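Local coordinates for ABC transporter substrate-binding protein (Staphylococcus aureus subsp. aureus NCTC 8325, PDB 3UN6), which is of uncertain function but binds zinc and probably serves as the ligand-capturing component of an ABC-type import system, at residues 34-46 against 65-78. Sequence-based numbering, arbitrary orientation.
Sequences QQVIKIGYLPITH and YKLELVKFNNWPDL. With ZN (zinc ion), chain B; PO4 (phosphate ion), chain D.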
loop_
_atom_site.group_PDB
_atom_site.type_symbol
_atom_site.label_atom_id
_atom_site.label_comp_id
_atom_site.label_asym_id
_atom_site.label_seq_id
_atom_site.Cartn_x
_atom_site.Cartn_y
_atom_site.Cartn_z
ATOM N N GLN A 34 26.419 13.447 6.568
ATOM C CA GLN A 34 25.082 13.484 7.272
ATOM C C GLN A 34 24.288 12.165 7.148
ATOM O O GLN A 34 24.309 11.514 6.097
ATOM C CB GLN A 34 24.245 14.675 6.783
ATOM C CG GLN A 34 23.909 14.645 5.316
ATOM C CD GLN A 34 23.464 15.992 4.774
ATOM O OE1 GLN A 34 22.563 16.060 3.948
ATOM N NE2 GLN A 34 24.098 17.069 5.233
ATOM N N GLN A 35 23.593 11.810 8.237
ATOM C CA GLN A 35 22.807 10.577 8.386
ATOM C C GLN A 35 21.963 10.155 7.166
ATOM O O GLN A 35 21.125 10.915 6.681
ATOM C CB GLN A 35 21.876 10.742 9.597
ATOM C CG GLN A 35 21.053 9.533 9.986
ATOM C CD GLN A 35 21.852 8.461 10.695
ATOM O OE1 GLN A 35 23.074 8.543 10.817
ATOM N NE2 GLN A 35 21.154 7.443 11.175
ATOM N N VAL A 36 22.175 8.922 6.715
ATOM C CA VAL A 36 21.458 8.363 5.581
ATOM C C VAL A 36 20.305 7.493 6.071
ATOM O O VAL A 36 20.505 6.613 6.900
ATOM C CB VAL A 36 22.384 7.479 4.708
ATOM C CG1 VAL A 36 21.608 6.889 3.530
ATOM C CG2 VAL A 36 23.596 8.282 4.217
ATOM N N ILE A 37 19.103 7.774 5.590
ATOM C CA ILE A 37 17.937 6.970 5.912
ATOM C C ILE A 37 17.599 6.226 4.641
ATOM O O ILE A 37 17.386 6.850 3.601
ATOM C CB ILE A 37 16.717 7.824 6.325
ATOM C CG1 ILE A 37 17.084 8.755 7.479
ATOM C CG2 ILE A 37 15.563 6.936 6.718
ATOM C CD1 ILE A 37 15.963 9.680 7.906
ATOM N N LYS A 38 17.584 4.899 4.724
ATOM C CA LYS A 38 17.222 4.037 3.586
ATOM C C LYS A 38 15.802 3.535 3.768
ATOM O O LYS A 38 15.499 2.844 4.761
ATOM C CB LYS A 38 18.119 2.804 3.508
ATOM C CG LYS A 38 19.526 2.967 3.017
ATOM C CD LYS A 38 20.104 1.527 2.803
ATOM C CE LYS A 38 21.419 1.464 2.045
ATOM N NZ LYS A 38 22.610 1.877 2.828
ATOM N N ILE A 39 14.935 3.820 2.807
ATOM C CA ILE A 39 13.546 3.424 2.916
ATOM C C ILE A 39 13.153 2.606 1.726
ATOM O O ILE A 39 13.384 3.007 0.563
ATOM C CB ILE A 39 12.585 4.636 2.979
ATOM C CG1 ILE A 39 12.935 5.588 4.125
ATOM C CG2 ILE A 39 11.131 4.163 3.083
ATOM C CD1 ILE A 39 12.715 5.058 5.535
ATOM N N GLY A 40 12.544 1.463 2.004
ATOM C CA GLY A 40 12.114 0.537 0.964
ATOM C C GLY A 40 10.703 0.736 0.433
ATOM O O GLY A 40 9.799 1.150 1.168
ATOM N N TYR A 41 10.505 0.393 -0.839
ATOM C CA TYR A 41 9.200 0.521 -1.455
ATOM C C TYR A 41 9.027 -0.321 -2.703
ATOM O O TYR A 41 10.005 -0.781 -3.316
ATOM C CB TYR A 41 8.989 1.987 -1.905
ATOM C CG TYR A 41 9.801 2.364 -3.120
ATOM C CD1 TYR A 41 11.158 2.666 -3.014
ATOM C CD2 TYR A 41 9.224 2.402 -4.383
ATOM C CE1 TYR A 41 11.909 2.995 -4.123
ATOM C CE2 TYR A 41 9.974 2.724 -5.509
ATOM C CZ TYR A 41 11.317 3.027 -5.366
ATOM O OH TYR A 41 12.059 3.346 -6.467
ATOM N N LEU A 42 7.757 -0.488 -3.063
ATOM C CA LEU A 42 7.335 -1.035 -4.342
ATOM C C LEU A 42 6.803 0.152 -5.165
ATOM O O LEU A 42 6.239 1.117 -4.562
ATOM C CB LEU A 42 6.268 -2.116 -4.184
ATOM C CG LEU A 42 6.723 -3.576 -4.047
ATOM C CD1 LEU A 42 7.422 -3.873 -2.683
ATOM C CD2 LEU A 42 5.489 -4.496 -4.251
ATOM N N PRO A 43 6.949 0.104 -6.524
ATOM C CA PRO A 43 6.527 1.201 -7.428
ATOM C C PRO A 43 5.004 1.234 -7.687
ATOM O O PRO A 43 4.537 1.013 -8.789
ATOM C CB PRO A 43 7.305 0.907 -8.715
ATOM C CG PRO A 43 7.389 -0.599 -8.752
ATOM C CD PRO A 43 7.471 -1.051 -7.294
ATOM N N ILE A 44 4.264 1.538 -6.631
ATOM C CA ILE A 44 2.824 1.614 -6.654
ATOM C C ILE A 44 2.468 2.995 -6.110
ATOM O O ILE A 44 3.298 3.631 -5.462
ATOM C CB ILE A 44 2.223 0.554 -5.771
ATOM C CG1 ILE A 44 2.824 0.648 -4.350
ATOM C CG2 ILE A 44 2.467 -0.841 -6.386
ATOM C CD1 ILE A 44 2.272 -0.373 -3.358
ATOM N N THR A 45 1.253 3.462 -6.371
ATOM C CA THR A 45 0.840 4.799 -5.891
ATOM C C THR A 45 0.873 4.910 -4.371
ATOM O O THR A 45 0.976 6.016 -3.826
ATOM C CB THR A 45 -0.578 5.188 -6.339
ATOM O OG1 THR A 45 -1.543 4.340 -5.703
ATOM C CG2 THR A 45 -0.716 5.121 -7.865
ATOM N N HIS A 46 0.811 3.778 -3.683
ATOM C CA HIS A 46 0.802 3.813 -2.238
ATOM C C HIS A 46 2.112 4.254 -1.633
ATOM O O HIS A 46 2.153 4.596 -0.448
ATOM C CB HIS A 46 0.371 2.475 -1.636
ATOM C CG HIS A 46 -0.987 2.040 -2.078
ATOM N ND1 HIS A 46 -1.531 0.833 -1.716
ATOM C CD2 HIS A 46 -1.886 2.630 -2.903
ATOM C CE1 HIS A 46 -2.727 0.713 -2.259
ATOM N NE2 HIS A 46 -2.965 1.790 -2.990
ATOM N N TYR A 65 19.139 15.267 6.562
ATOM C CA TYR A 65 19.455 13.845 6.409
ATOM C C TYR A 65 19.519 13.567 4.906
ATOM O O TYR A 65 19.225 14.453 4.091
ATOM C CB TYR A 65 18.361 12.974 7.064
ATOM C CG TYR A 65 16.968 13.239 6.495
ATOM C CD1 TYR A 65 16.406 12.409 5.540
ATOM C CD2 TYR A 65 16.247 14.366 6.880
ATOM C CE1 TYR A 65 15.137 12.688 4.999
ATOM C CE2 TYR A 65 14.995 14.652 6.343
ATOM C CZ TYR A 65 14.450 13.822 5.413
ATOM O OH TYR A 65 13.214 14.139 4.894
ATOM N N LYS A 66 19.942 12.362 4.549
ATOM C CA LYS A 66 19.944 11.912 3.164
ATOM C C LYS A 66 18.917 10.788 3.089
ATOM O O LYS A 66 18.837 9.933 3.986
ATOM C CB LYS A 66 21.297 11.376 2.730
ATOM C CG LYS A 66 22.418 12.374 2.773
ATOM C CD LYS A 66 23.707 11.749 2.265
ATOM C CE LYS A 66 24.872 12.696 2.451
ATOM N NZ LYS A 66 26.168 12.101 2.034
ATOM N N LEU A 67 18.123 10.795 2.033
ATOM C CA LEU A 67 17.094 9.804 1.842
ATOM C C LEU A 67 17.451 8.935 0.646
ATOM O O LEU A 67 17.582 9.428 -0.485
ATOM C CB LEU A 67 15.742 10.497 1.633
ATOM C CG LEU A 67 14.488 9.638 1.432
ATOM C CD1 LEU A 67 14.310 8.627 2.565
ATOM C CD2 LEU A 67 13.276 10.539 1.312
ATOM N N GLU A 68 17.642 7.647 0.902
ATOM C CA GLU A 68 17.919 6.694 -0.162
ATOM C C GLU A 68 16.694 5.811 -0.290
ATOM O O GLU A 68 16.281 5.167 0.688
ATOM C CB GLU A 68 19.162 5.848 0.133
ATOM C CG GLU A 68 19.313 4.658 -0.826
ATOM C CD GLU A 68 20.657 3.948 -0.724
ATOM O OE1 GLU A 68 20.763 2.810 -1.249
ATOM O OE2 GLU A 68 21.607 4.517 -0.128
ATOM N N LEU A 69 16.096 5.803 -1.481
ATOM C CA LEU A 69 14.917 4.995 -1.738
ATOM C C LEU A 69 15.353 3.682 -2.413
ATOM O O LEU A 69 15.928 3.686 -3.497
ATOM C CB LEU A 69 13.939 5.763 -2.615
ATOM C CG LEU A 69 13.416 7.087 -2.062
ATOM C CD1 LEU A 69 12.553 7.766 -3.120
ATOM C CD2 LEU A 69 12.628 6.888 -0.773
ATOM N N VAL A 70 15.036 2.564 -1.776
ATOM C CA VAL A 70 15.460 1.241 -2.244
ATOM C C VAL A 70 14.235 0.470 -2.781
ATOM O O VAL A 70 13.293 0.162 -2.020
ATOM C CB VAL A 70 16.133 0.478 -1.074
ATOM C CG1 VAL A 70 16.678 -0.882 -1.522
ATOM C CG2 VAL A 70 17.248 1.333 -0.455
ATOM N N LYS A 71 14.259 0.146 -4.076
ATOM C CA LYS A 71 13.131 -0.511 -4.755
ATOM C C LYS A 71 13.115 -2.034 -4.714
ATOM O O LYS A 71 14.137 -2.681 -4.933
ATOM C CB LYS A 71 13.085 -0.090 -6.227
ATOM C CG LYS A 71 11.856 -0.597 -6.951
ATOM C CD LYS A 71 11.779 -0.142 -8.405
ATOM C CE LYS A 71 12.747 -0.913 -9.271
ATOM N NZ LYS A 71 12.534 -0.563 -10.696
ATOM N N PHE A 72 11.925 -2.590 -4.511
ATOM C CA PHE A 72 11.696 -4.035 -4.456
ATOM C C PHE A 72 10.578 -4.370 -5.432
ATOM O O PHE A 72 9.770 -3.515 -5.746
ATOM C CB PHE A 72 11.319 -4.447 -3.031
ATOM C CG PHE A 72 12.449 -4.301 -2.055
ATOM C CD1 PHE A 72 12.610 -3.136 -1.324
ATOM C CD2 PHE A 72 13.380 -5.313 -1.916
ATOM C CE1 PHE A 72 13.666 -2.972 -0.444
ATOM C CE2 PHE A 72 14.452 -5.175 -1.038
ATOM C CZ PHE A 72 14.596 -3.979 -0.294
ATOM N N ASN A 73 10.558 -5.606 -5.939
ATOM C CA ASN A 73 9.529 -6.049 -6.897
ATOM C C ASN A 73 8.421 -6.868 -6.230
ATOM O O ASN A 73 7.417 -7.154 -6.849
ATOM C CB ASN A 73 10.143 -6.945 -7.985
ATOM C CG ASN A 73 11.311 -6.300 -8.705
ATOM O OD1 ASN A 73 12.324 -6.967 -8.991
ATOM N ND2 ASN A 73 11.191 -5.005 -9.004
ATOM N N ASN A 74 8.633 -7.277 -4.988
ATOM C CA ASN A 74 7.662 -8.090 -4.247
ATOM C C ASN A 74 7.759 -7.819 -2.756
ATOM O O ASN A 74 8.792 -7.349 -2.267
ATOM C CB ASN A 74 7.909 -9.573 -4.489
ATOM C CG ASN A 74 9.309 -10.007 -4.071
ATOM O OD1 ASN A 74 9.533 -10.451 -2.940
ATOM N ND2 ASN A 74 10.265 -9.818 -4.958
ATOM N N TRP A 75 6.692 -8.151 -2.038
ATOM C CA TRP A 75 6.620 -7.890 -0.603
ATOM C C TRP A 75 7.551 -8.702 0.308
ATOM O O TRP A 75 8.152 -8.130 1.223
ATOM C CB TRP A 75 5.184 -7.968 -0.122
ATOM C CG TRP A 75 4.334 -6.907 -0.728
ATOM C CD1 TRP A 75 3.358 -7.078 -1.652
ATOM C CD2 TRP A 75 4.404 -5.508 -0.469
ATOM N NE1 TRP A 75 2.795 -5.874 -1.982
ATOM C CE2 TRP A 75 3.420 -4.890 -1.260
ATOM C CE3 TRP A 75 5.191 -4.715 0.372
ATOM C CZ2 TRP A 75 3.199 -3.523 -1.239
ATOM C CZ3 TRP A 75 4.985 -3.362 0.385
ATOM C CH2 TRP A 75 3.993 -2.768 -0.417
ATOM N N PRO A 76 7.694 -10.011 0.072
ATOM C CA PRO A 76 8.622 -10.752 0.939
ATOM C C PRO A 76 10.068 -10.218 0.915
ATOM O O PRO A 76 10.675 -10.078 1.972
ATOM C CB PRO A 76 8.535 -12.189 0.393
ATOM C CG PRO A 76 7.126 -12.274 -0.129
ATOM C CD PRO A 76 6.881 -10.911 -0.760
ATOM N N ASP A 77 10.615 -9.894 -0.260
ATOM C CA ASP A 77 11.972 -9.315 -0.324
ATOM C C ASP A 77 12.076 -8.016 0.471
ATOM O O ASP A 77 13.070 -7.758 1.161
ATOM C CB ASP A 77 12.368 -9.005 -1.751
ATOM C CG ASP A 77 12.692 -10.233 -2.549
ATOM O OD1 ASP A 77 12.743 -11.329 -1.954
ATOM O OD2 ASP A 77 12.900 -10.092 -3.779
ATOM N N LEU A 78 11.061 -7.184 0.346
ATOM C CA LEU A 78 11.040 -5.913 1.064
ATOM C C LEU A 78 11.032 -6.143 2.608
ATOM O O LEU A 78 11.824 -5.524 3.341
ATOM C CB LEU A 78 9.877 -5.049 0.585
ATOM C CG LEU A 78 9.659 -3.709 1.293
ATOM C CD1 LEU A 78 8.971 -2.675 0.342
ATOM C CD2 LEU A 78 8.866 -3.865 2.575
HETATM ZN ZN ZN B . -0.913 -0.709 -0.417
HETATM P P PO4 D . 15.339 -1.151 -13.125
HETATM O O1 PO4 D . 14.619 -1.032 -14.449
HETATM O O2 PO4 D . 15.418 0.208 -12.479
HETATM O O3 PO4 D . 14.578 -2.077 -12.213
HETATM O O4 PO4 D . 16.736 -1.665 -13.384
HETATM O O HOH W 1 14.991 3.718 -6.058
HETATM O O HOH W 2 -0.358 -2.413 -1.997
#
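L42 fits between W75 and L78 just past the C-terminal ends of the strands, at the start of helix 75-83, and packing here is tight. Its CD2 lies over one face of the indole, a CH-pi contact 3.9 Å from the centroid of the five-membered ring of W75, while the other branch, CD1, meets L78 CD1 at 3.6 Å. A forked leucine can serve both neighbours at once. I44 CD1 reaches the edge of the same indole, near its plane. G40, without a side chain, lets the edge of the F72 ring approach its CA, and L78 CD1 packs against the backbone there.

Leading up to this cluster are strands 36-41 and 66-71, parallel neighbours joined through helix 48-58 in a beta-alpha-beta unit of the periplasmic-binding-protein fold. Seven backbone bonds pair them, from K66 N to Q35 O (2.8 Å) through F72 N to Y41 O (2.9 Å). I37, I39, L67 and L69 share one face, largely covered by helices 48-58 and 234-250, which suits branched aliphatics; L69 is more open. I39 CG1 touches L67 CD1 at 3.7 Å. Y41 continues that face: chi1 of 73° sets its CG between backbone N and carbonyl carbon, and the ring takes K71 CA over one face. Its hydroxyl shares a water with L69 O.

The other face, with V36, K38, K66 and E68, is looser and more solvent-exposed; long charged chains suit it, methylenes covering the strands while their ends can reach water. K38 and E68 run side by side, yet NZ stays 4.1 Å from OE2, too far for a salt bridge. Beyond I44, H46 ND1 binds zinc at 2.1 Å alongside C220 and C221.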